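Local atomic coordinates of dehydroquinate synthase (Thermus thermophilus, PDB entry 1UJN), a protein that probably catalyses the conversion of 3-deoxy-D-arabino-heptulosonate 7-phosphate to 3-dehydroquinate with release of phosphate, the second step of chorismate biosynthesis, using NAD+ and zinc or cobalt. Residues L187-L192 with L278-P283; A258-R263 with D269-V274; V251-L256 with E339-L344. All coordinates share one frame; numbering follows the deposited sequence.

Contact 1 of 3, residues L187-L192 with L278-P283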
loop_
_atom_site.group_PDB
_atom_site.type_symbol
_atom_site.label_atom_id
_atom_site.label_comp_id
_atom_site.label_asym_id
_atom_site.label_seq_id
_atom_site.Cartn_x
_atom_site.Cartn_y
_atom_site.Cartn_z
ATOM N N LEU A 187 15.205 -32.256 2.440
ATOM C CA LEU A 187 15.575 -32.563 3.819
ATOM C C LEU A 187 17.070 -32.873 3.898
ATOM O O LEU A 187 17.631 -33.009 4.982
ATOM C CB LEU A 187 14.770 -33.764 4.334
ATOM C CG LEU A 187 13.242 -33.671 4.271
ATOM C CD1 LEU A 187 12.633 -34.901 4.935
ATOM C CD2 LEU A 187 12.759 -32.402 4.966
ATOM N N LYS A 188 17.706 -32.968 2.736
ATOM C CA LYS A 188 19.132 -33.274 2.633
ATOM C C LYS A 188 19.944 -31.979 2.549
ATOM O O LYS A 188 20.109 -31.411 1.466
ATOM C CB LYS A 188 19.359 -34.135 1.384
ATOM C CG LYS A 188 20.795 -34.564 1.121
ATOM C CD LYS A 188 20.869 -35.330 -0.198
ATOM C CE LYS A 188 22.282 -35.810 -0.514
ATOM N NZ LYS A 188 22.745 -36.872 0.425
ATOM N N VAL A 189 20.467 -31.531 3.692
ATOM C CA VAL A 189 21.226 -30.281 3.759
ATOM C C VAL A 189 22.614 -30.361 4.406
ATOM O O VAL A 189 23.451 -29.483 4.191
ATOM C CB VAL A 189 20.429 -29.210 4.540
ATOM C CG1 VAL A 189 19.055 -29.004 3.909
ATOM C CG2 VAL A 189 20.285 -29.636 5.993
ATOM N N GLU A 190 22.854 -31.408 5.193
ATOM C CA GLU A 190 24.124 -31.580 5.906
ATOM C C GLU A 190 25.416 -31.277 5.143
ATOM O O GLU A 190 26.398 -30.841 5.741
ATOM C CB GLU A 190 24.208 -32.996 6.485
ATOM C CG GLU A 190 23.083 -33.340 7.443
ATOM C CD GLU A 190 23.275 -34.691 8.115
ATOM O OE1 GLU A 190 23.453 -35.702 7.399
ATOM O OE2 GLU A 190 23.246 -34.743 9.363
ATOM N N ASP A 191 25.420 -31.500 3.833
ATOM C CA ASP A 191 26.618 -31.273 3.025
ATOM C C ASP A 191 26.685 -29.907 2.352
ATOM O O ASP A 191 27.750 -29.478 1.902
ATOM C CB ASP A 191 26.709 -32.338 1.933
ATOM C CG ASP A 191 25.520 -32.300 0.991
ATOM O OD1 ASP A 191 24.401 -32.615 1.446
ATOM O OD2 ASP A 191 25.703 -31.947 -0.195
ATOM N N LEU A 192 25.545 -29.233 2.274
ATOM C CA LEU A 192 25.464 -27.938 1.614
ATOM C C LEU A 192 26.317 -26.817 2.194
ATOM O O LEU A 192 26.378 -26.624 3.407
ATOM C CB LEU A 192 24.001 -27.480 1.561
ATOM C CG LEU A 192 23.037 -28.331 0.726
ATOM C CD1 LEU A 192 21.620 -27.792 0.885
ATOM C CD2 LEU A 192 23.458 -28.307 -0.739
ATOM N N LEU A 278 19.186 -30.085 13.410
ATOM C CA LEU A 278 19.644 -29.326 14.573
ATOM C C LEU A 278 21.124 -29.486 14.898
ATOM O O LEU A 278 21.763 -28.540 15.356
ATOM C CB LEU A 278 18.804 -29.698 15.798
ATOM C CG LEU A 278 17.348 -29.218 15.741
ATOM C CD1 LEU A 278 16.540 -29.857 16.865
ATOM C CD2 LEU A 278 17.307 -27.701 15.847
ATOM N N LEU A 279 21.670 -30.680 14.678
ATOM C CA LEU A 279 23.088 -30.913 14.950
ATOM C C LEU A 279 23.932 -30.183 13.913
ATOM O O LEU A 279 24.949 -29.575 14.236
ATOM C CB LEU A 279 23.402 -32.409 14.916
ATOM C CG LEU A 279 22.818 -33.237 16.060
ATOM C CD1 LEU A 279 23.298 -34.677 15.939
ATOM C CD2 LEU A 279 23.250 -32.645 17.393
ATOM N N TRP A 280 23.494 -30.250 12.663
ATOM C CA TRP A 280 24.180 -29.588 11.563
ATOM C C TRP A 280 24.060 -28.072 11.718
ATOM O O TRP A 280 25.003 -27.327 11.450
ATOM C CB TRP A 280 23.543 -30.027 10.244
ATOM C CG TRP A 280 23.978 -29.250 9.052
ATOM C CD1 TRP A 280 25.143 -29.393 8.356
ATOM C CD2 TRP A 280 23.241 -28.213 8.396
ATOM N NE1 TRP A 280 25.174 -28.512 7.302
ATOM C CE2 TRP A 280 24.019 -27.775 7.303
ATOM C CE3 TRP A 280 21.995 -27.610 8.626
ATOM C CZ2 TRP A 280 23.594 -26.762 6.437
ATOM C CZ3 TRP A 280 21.571 -26.604 7.768
ATOM C CH2 TRP A 280 22.370 -26.190 6.684
ATOM N N LEU A 281 22.893 -27.625 12.174
ATOM C CA LEU A 281 22.624 -26.202 12.341
ATOM C C LEU A 281 23.379 -25.540 13.492
ATOM O O LEU A 281 23.847 -24.407 13.359
ATOM C CB LEU A 281 21.120 -25.984 12.527
ATOM C CG LEU A 281 20.597 -24.550 12.480
ATOM C CD1 LEU A 281 20.853 -23.958 11.102
ATOM C CD2 LEU A 281 19.104 -24.541 12.790
ATOM N N SER A 282 23.495 -26.248 14.612
ATOM C CA SER A 282 24.165 -25.726 15.801
ATOM C C SER A 282 23.522 -24.413 16.236
ATOM O O SER A 282 24.188 -23.376 16.315
ATOM C CB SER A 282 25.657 -25.505 15.534
ATOM O OG SER A 282 26.342 -26.741 15.427
ATOM N N PRO A 283 22.211 -24.444 16.528
ATOM C CA PRO A 283 21.483 -23.248 16.957
ATOM C C PRO A 283 21.976 -22.749 18.314
ATOM O O PRO A 283 22.489 -23.522 19.121
ATOM C CB PRO A 283 20.037 -23.733 17.013
ATOM C CG PRO A 283 20.191 -25.157 17.450
ATOM C CD PRO A 283 21.334 -25.631 16.571
HETATM O O HOH W 1 27.111 -27.668 5.520
#

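Contact 2 of 3, residues A258-R263 with D269-V274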
loop_
_atom_site.group_PDB
_atom_site.type_symbol
_atom_site.label_atom_id
_atom_site.label_comp_id
_atom_site.label_asym_id
_atom_site.label_seq_id
_atom_site.Cartn_x
_atom_site.Cartn_y
_atom_site.Cartn_z
ATOM N N ALA A 258 7.038 -29.402 16.503
ATOM C CA ALA A 258 5.998 -29.873 15.590
ATOM C C ALA A 258 6.120 -31.378 15.397
ATOM O O ALA A 258 5.116 -32.101 15.394
ATOM C CB ALA A 258 6.120 -29.165 14.245
ATOM N N ALA A 259 7.355 -31.849 15.241
ATOM C CA ALA A 259 7.608 -33.270 15.068
ATOM C C ALA A 259 7.117 -34.051 16.287
ATOM O O ALA A 259 6.565 -35.143 16.148
ATOM C CB ALA A 259 9.098 -33.513 14.849
ATOM N N LEU A 260 7.312 -33.494 17.481
ATOM C CA LEU A 260 6.870 -34.169 18.700
ATOM C C LEU A 260 5.343 -34.192 18.794
ATOM O O LEU A 260 4.757 -35.160 19.286
ATOM C CB LEU A 260 7.488 -33.498 19.934
ATOM C CG LEU A 260 9.004 -33.719 20.006
ATOM C CD1 LEU A 260 9.625 -32.793 21.043
ATOM C CD2 LEU A 260 9.292 -35.192 20.336
ATOM N N LEU A 261 4.697 -33.133 18.322
ATOM C CA LEU A 261 3.238 -33.084 18.329
ATOM C C LEU A 261 2.721 -34.162 17.377
ATOM O O LEU A 261 1.751 -34.866 17.674
ATOM C CB LEU A 261 2.744 -31.717 17.860
ATOM C CG LEU A 261 3.091 -30.518 18.744
ATOM C CD1 LEU A 261 2.651 -29.237 18.066
ATOM C CD2 LEU A 261 2.418 -30.674 20.100
ATOM N N GLY A 262 3.379 -34.285 16.228
ATOM C CA GLY A 262 2.976 -35.278 15.250
ATOM C C GLY A 262 3.115 -36.686 15.793
ATOM O O GLY A 262 2.252 -37.536 15.574
ATOM N N ARG A 263 4.203 -36.936 16.512
ATOM C CA ARG A 263 4.445 -38.256 17.081
ATOM C C ARG A 263 3.355 -38.619 18.083
ATOM O O ARG A 263 2.836 -39.738 18.074
ATOM C CB ARG A 263 5.808 -38.293 17.770
ATOM C CG ARG A 263 6.254 -39.685 18.187
ATOM C CD ARG A 263 7.536 -39.628 19.003
ATOM N NE ARG A 263 7.329 -38.981 20.297
ATOM C CZ ARG A 263 8.295 -38.742 21.181
ATOM N NH1 ARG A 263 9.549 -39.095 20.917
ATOM N NH2 ARG A 263 8.007 -38.150 22.332
ATOM N N ASP A 269 7.410 -41.220 12.539
ATOM C CA ASP A 269 8.520 -40.651 13.290
ATOM C C ASP A 269 9.329 -39.691 12.421
ATOM O O ASP A 269 9.991 -40.107 11.472
ATOM C CB ASP A 269 9.411 -41.779 13.822
ATOM C CG ASP A 269 10.574 -41.272 14.647
ATOM O OD1 ASP A 269 10.432 -40.220 15.306
ATOM O OD2 ASP A 269 11.628 -41.938 14.649
ATOM N N LEU A 270 9.266 -38.405 12.747
ATOM C CA LEU A 270 9.990 -37.388 11.991
ATOM C C LEU A 270 11.102 -36.751 12.815
ATOM O O LEU A 270 11.686 -35.748 12.407
ATOM C CB LEU A 270 9.030 -36.293 11.511
ATOM C CG LEU A 270 7.910 -36.714 10.557
ATOM C CD1 LEU A 270 7.039 -35.511 10.222
ATOM C CD2 LEU A 270 8.514 -37.310 9.295
ATOM N N LEU A 271 11.391 -37.330 13.976
ATOM C CA LEU A 271 12.431 -36.798 14.845
ATOM C C LEU A 271 13.845 -36.950 14.286
ATOM O O LEU A 271 14.669 -36.047 14.432
ATOM C CB LEU A 271 12.346 -37.444 16.232
ATOM C CG LEU A 271 11.260 -36.923 17.185
ATOM C CD1 LEU A 271 11.576 -35.488 17.574
ATOM C CD2 LEU A 271 9.892 -37.014 16.532
ATOM N N PRO A 272 14.150 -38.092 13.641
ATOM C CA PRO A 272 15.500 -38.270 13.090
ATOM C C PRO A 272 15.928 -37.159 12.132
ATOM O O PRO A 272 16.986 -36.552 12.308
ATOM C CB PRO A 272 15.414 -39.636 12.406
ATOM C CG PRO A 272 14.464 -40.377 13.293
ATOM C CD PRO A 272 13.375 -39.342 13.531
ATOM N N PRO A 273 15.107 -36.870 11.106
ATOM C CA PRO A 273 15.462 -35.815 10.154
ATOM C C PRO A 273 15.684 -34.468 10.845
ATOM O O PRO A 273 16.620 -33.737 10.516
ATOM C CB PRO A 273 14.260 -35.781 9.211
ATOM C CG PRO A 273 13.725 -37.179 9.283
ATOM C CD PRO A 273 13.815 -37.482 10.749
ATOM N N VAL A 274 14.822 -34.150 11.806
ATOM C CA VAL A 274 14.926 -32.884 12.524
ATOM C C VAL A 274 16.120 -32.863 13.477
ATOM O O VAL A 274 16.753 -31.825 13.648
ATOM C CB VAL A 274 13.626 -32.578 13.306
ATOM C CG1 VAL A 274 13.768 -31.268 14.073
ATOM C CG2 VAL A 274 12.453 -32.486 12.335
HETATM O O HOH W 2 7.249 -37.269 14.331
HETATM O O HOH W 3 10.400 -40.295 18.230
#

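Contact 3 of 3, residues V251-L256 with E339-L344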
loop_
_atom_site.group_PDB
_atom_site.type_symbol
_atom_site.label_atom_id
_atom_site.label_comp_id
_atom_site.label_asym_id
_atom_site.label_seq_id
_atom_site.Cartn_x
_atom_site.Cartn_y
_atom_site.Cartn_z
ATOM N N VAL A 251 12.822 -21.263 13.912
ATOM C CA VAL A 251 12.034 -22.188 13.111
ATOM C C VAL A 251 12.515 -23.617 13.332
ATOM O O VAL A 251 11.703 -24.531 13.487
ATOM C CB VAL A 251 12.128 -21.854 11.611
ATOM C CG1 VAL A 251 11.473 -22.965 10.786
ATOM C CG2 VAL A 251 11.437 -20.521 11.337
ATOM N N ALA A 252 13.831 -23.810 13.355
ATOM C CA ALA A 252 14.394 -25.140 13.562
ATOM C C ALA A 252 13.888 -25.724 14.879
ATOM O O ALA A 252 13.504 -26.900 14.943
ATOM C CB ALA A 252 15.915 -25.073 13.566
ATOM N N TYR A 253 13.893 -24.899 15.924
ATOM C CA TYR A 253 13.416 -25.324 17.240
ATOM C C TYR A 253 11.924 -25.653 17.166
ATOM O O TYR A 253 11.462 -26.614 17.776
ATOM C CB TYR A 253 13.642 -24.217 18.280
ATOM C CG TYR A 253 15.054 -24.143 18.822
ATOM C CD1 TYR A 253 15.776 -22.947 18.790
ATOM C CD2 TYR A 253 15.651 -25.256 19.407
ATOM C CE1 TYR A 253 17.058 -22.866 19.336
ATOM C CE2 TYR A 253 16.930 -25.186 19.955
ATOM C CZ TYR A 253 17.625 -23.987 19.918
ATOM O OH TYR A 253 18.876 -23.916 20.488
ATOM N N GLY A 254 11.181 -24.847 16.409
ATOM C CA GLY A 254 9.751 -25.063 16.256
ATOM C C GLY A 254 9.455 -26.343 15.491
ATOM O O GLY A 254 8.440 -27.000 15.731
ATOM N N LEU A 255 10.347 -26.701 14.571
ATOM C CA LEU A 255 10.177 -27.921 13.783
ATOM C C LEU A 255 10.297 -29.156 14.665
ATOM O O LEU A 255 9.599 -30.154 14.454
ATOM C CB LEU A 255 11.215 -27.980 12.664
ATOM C CG LEU A 255 11.029 -26.924 11.572
ATOM C CD1 LEU A 255 12.122 -27.066 10.525
ATOM C CD2 LEU A 255 9.663 -27.094 10.934
ATOM N N LEU A 256 11.189 -29.095 15.649
ATOM C CA LEU A 256 11.356 -30.218 16.563
ATOM C C LEU A 256 10.067 -30.377 17.369
ATOM O O LEU A 256 9.580 -31.492 17.579
ATOM C CB LEU A 256 12.532 -29.975 17.509
ATOM C CG LEU A 256 12.759 -31.061 18.566
ATOM C CD1 LEU A 256 13.049 -32.385 17.881
ATOM C CD2 LEU A 256 13.911 -30.667 19.471
ATOM N N GLU A 339 13.616 -31.996 27.001
ATOM C CA GLU A 339 14.546 -33.102 27.190
ATOM C C GLU A 339 15.345 -33.363 25.922
ATOM O O GLU A 339 16.548 -33.622 25.980
ATOM C CB GLU A 339 13.793 -34.372 27.600
ATOM C CG GLU A 339 13.150 -34.302 28.981
ATOM C CD GLU A 339 14.159 -34.038 30.091
ATOM O OE1 GLU A 339 15.163 -34.779 30.178
ATOM O OE2 GLU A 339 13.944 -33.092 30.880
ATOM N N GLU A 340 14.678 -33.295 24.775
ATOM C CA GLU A 340 15.341 -33.510 23.493
ATOM C C GLU A 340 16.475 -32.504 23.304
ATOM O O GLU A 340 17.532 -32.844 22.776
ATOM C CB GLU A 340 14.335 -33.371 22.346
ATOM C CG GLU A 340 13.462 -34.596 22.126
ATOM C CD GLU A 340 14.079 -35.584 21.158
ATOM O OE1 GLU A 340 15.304 -35.512 20.931
ATOM O OE2 GLU A 340 13.337 -36.441 20.626
ATOM N N LEU A 341 16.245 -31.268 23.740
ATOM C CA LEU A 341 17.244 -30.211 23.616
ATOM C C LEU A 341 18.320 -30.302 24.690
ATOM O O LEU A 341 19.496 -30.055 24.419
ATOM C CB LEU A 341 16.579 -28.836 23.684
ATOM C CG LEU A 341 15.649 -28.480 22.525
ATOM C CD1 LEU A 341 15.167 -27.050 22.693
ATOM C CD2 LEU A 341 16.383 -28.646 21.204
ATOM N N LYS A 342 17.918 -30.640 25.911
ATOM C CA LYS A 342 18.871 -30.766 27.006
ATOM C C LYS A 342 19.858 -31.867 26.644
ATOM O O LYS A 342 21.060 -31.747 26.896
ATOM C CB LYS A 342 18.140 -31.097 28.312
ATOM C CG LYS A 342 17.197 -29.991 28.761
ATOM C CD LYS A 342 16.351 -30.386 29.965
ATOM C CE LYS A 342 17.181 -30.509 31.230
ATOM N NZ LYS A 342 16.317 -30.689 32.430
ATOM N N GLY A 343 19.347 -32.930 26.031
ATOM C CA GLY A 343 20.196 -34.035 25.626
ATOM C C GLY A 343 21.104 -33.650 24.474
ATOM O O GLY A 343 21.734 -34.507 23.852
ATOM N N LEU A 344 21.160 -32.354 24.181
ATOM C CA LEU A 344 21.998 -31.836 23.105
ATOM C C LEU A 344 22.759 -30.608 23.593
ATOM O O LEU A 344 23.598 -30.059 22.881
ATOM C CB LEU A 344 21.137 -31.472 21.890
ATOM C CG LEU A 344 20.382 -32.635 21.241
ATOM C CD1 LEU A 344 19.537 -32.128 20.082
ATOM C CD2 LEU A 344 21.375 -33.680 20.763
#

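Contact 1 of 3, residues L187-L192 with L278-P283
The indole of W280, near the C-terminal end of helix 271-281, lies under the type I beta turn V189-L192 and takes both aliphatic and polar groups of that turn onto a single face. On the tightly packed part, the V189 branch CG2 stands over the six-membered ring, 3.8 Å from its centroid and only 17° off the ring normal, a clear CH-pi contact. The E190 CA makes a second one over the five-membered ring, 3.7 Å from that centroid. The carbonyl oxygen V189 O also hangs above the same face, 3.2 Å over the plane and displaced toward its rim; it already accepts the bond from L192 N that closes the turn. W280 reaches this place because CG is anti to its backbone N (chi1 170°), and its side chain crosses that of V189 at about a right angle. V189 is buried, with F202 of helix 199-216 touching it as well, while L171 of helix 164-181 packs on the indole.

The loose side lies at the pyrrole edge. There water 1 sits in the ring plane, accepting from W280 NE1 at 2.8 Å and bridging it to L192 O. E190 is exposed and brings only CB and its backbone to the ring; beyond CG its chain is extended. D191 beside it is likewise exposed and pairs with R198.

K168 of helix 164-181 makes a cation-pi contact with W280 and donates to its backbone oxygen. The ring thus meets CH groups and a cation through its pi cloud while its polar N-H is served by water, chemistry consistent with an amphipathic residue joining the 187-192 loop to helix 271-281 at the edge of the C-terminal helical domain.

Contact 2 of 3, residues A258-R263 with D269-V274
A259 and L270 bring their CA atoms to 5.7 Å, and R263 and D269 bring theirs to 6.1 Å, so the two backbones run close where the chain turns back. This is the closed end of an alpha-alpha hairpin in the C-terminal helical domain: helix 247-264 ends, a short connection follows, and helix 271-281 returns roughly antiparallel to it. L270 occupies the N-cap position of the second helix, and D269 OD1, one residue earlier, takes a weak bond from L271 N. Water 2 bridges the backbones, accepting from L270 N (2.8 Å) and lying 2.9 Å from A259 O, one of several acceptors competing for its protons.

The short side chain of A259 is consistent with the close approach. Its CB points at the second segment and is met by L270 CB, by V274 CG2 and by both methyls of L271, the nearer being CD2 at 4.0 Å. L271 contributes most of the packing by dividing its fork: CD2 lies against A259, covering its CB and carbonyl oxygen, while CD1 touches L260 CD2 at 3.6 Å. The two leucine side chains cross at about a right angle. L260 leaves its helix directed away from the second segment, and only the end of the side chain comes back to L271. W337 and E340 of helix 327-342 cover L260 and L271 respectively from outside the hairpin.

Packing gives way to solvent at R263. Its guanidinium lies flat beneath L260 CD2, which stands over the centre of the group. The charged ends of R263 and D269 do not meet directly; water 3, in the guanidinium plane at its edge, accepts from R263 NH1 at 3.1 Å and donates to D269 OD1 at 2.9 Å.

Contact 3 of 3, residues V251-L256 with E339-L344
Two helices of the C-terminal helical domain meet where Y253 and L256, on helix 247-264, receive L341 and E340 from the last turn of helix 327-342. The backbones stay well separated, with the CA atoms of Y253 and L341 8.9 Å apart, and side chains fill the space between them. L341 is the central piece. Its methyl CD2 is shared, lying 3.6 Å from L256 CD2 and 3.7 Å from Y253 CE2, and it approaches the tyrosine at the ring edge, in the plane of the ring. The other methyl, CD1, stands out of the ring plane, 3.8 Å from Y253 CD2.

A chi1 of 177° swings L256 CG away from its own backbone N and out across the interface, where the side chain slides past L341 in the opposite direction. The same branch, CD2, also reaches E340 CB at 4.0 Å. Thus E340 contributes its aliphatic root to the apolar seam, whereas its chain bends at chi2 (-90°) and carries the carboxylate to a salt bridge with R275 of helix 271-281.

The hydroxyl and backbone oxygen of Y253 have partners outside the two segments. Its hydroxyl is hydrogen-bonded to the P284 carbonyl oxygen, which ties down the far end of the ring, and its backbone oxygen accepts from W337 NE1, a further link to helix 327-342. The latter helix gives way at G343, just beyond the contact.

Helix 247-264 begins with H247, a predicted zinc ligand; the contact thus lies on the same helix as that residue, with about 10 Å between the side chains of Y253 and H247. The leucine methyls and the tyrosine edge together form apolar helix-helix packing within the mainly helical C-terminal domain of the dehydroquinate synthase fold.

In the fold
Helix 247-264 serves both contact 2 and contact 3, and helix 271-281 serves contacts 1 and 2, so the three interfaces bind one group of helices, with helix 327-342 brought in by contact 3. Contacts 2 and 3 are mostly buried and joined directly: L271 CD1 lies 3.4 Å from L256 CD1. Contact 1, partly buried, reaches contact 3 through L281 and L278, which pack on A252. Chemistry follows place. Contact 3 is purely apolar between its segments; contact 2 has an apolar centre but water-bridged polar margins at the hairpin turn; contact 1, between a loop and a helix, relies on an aromatic face and a bridging water.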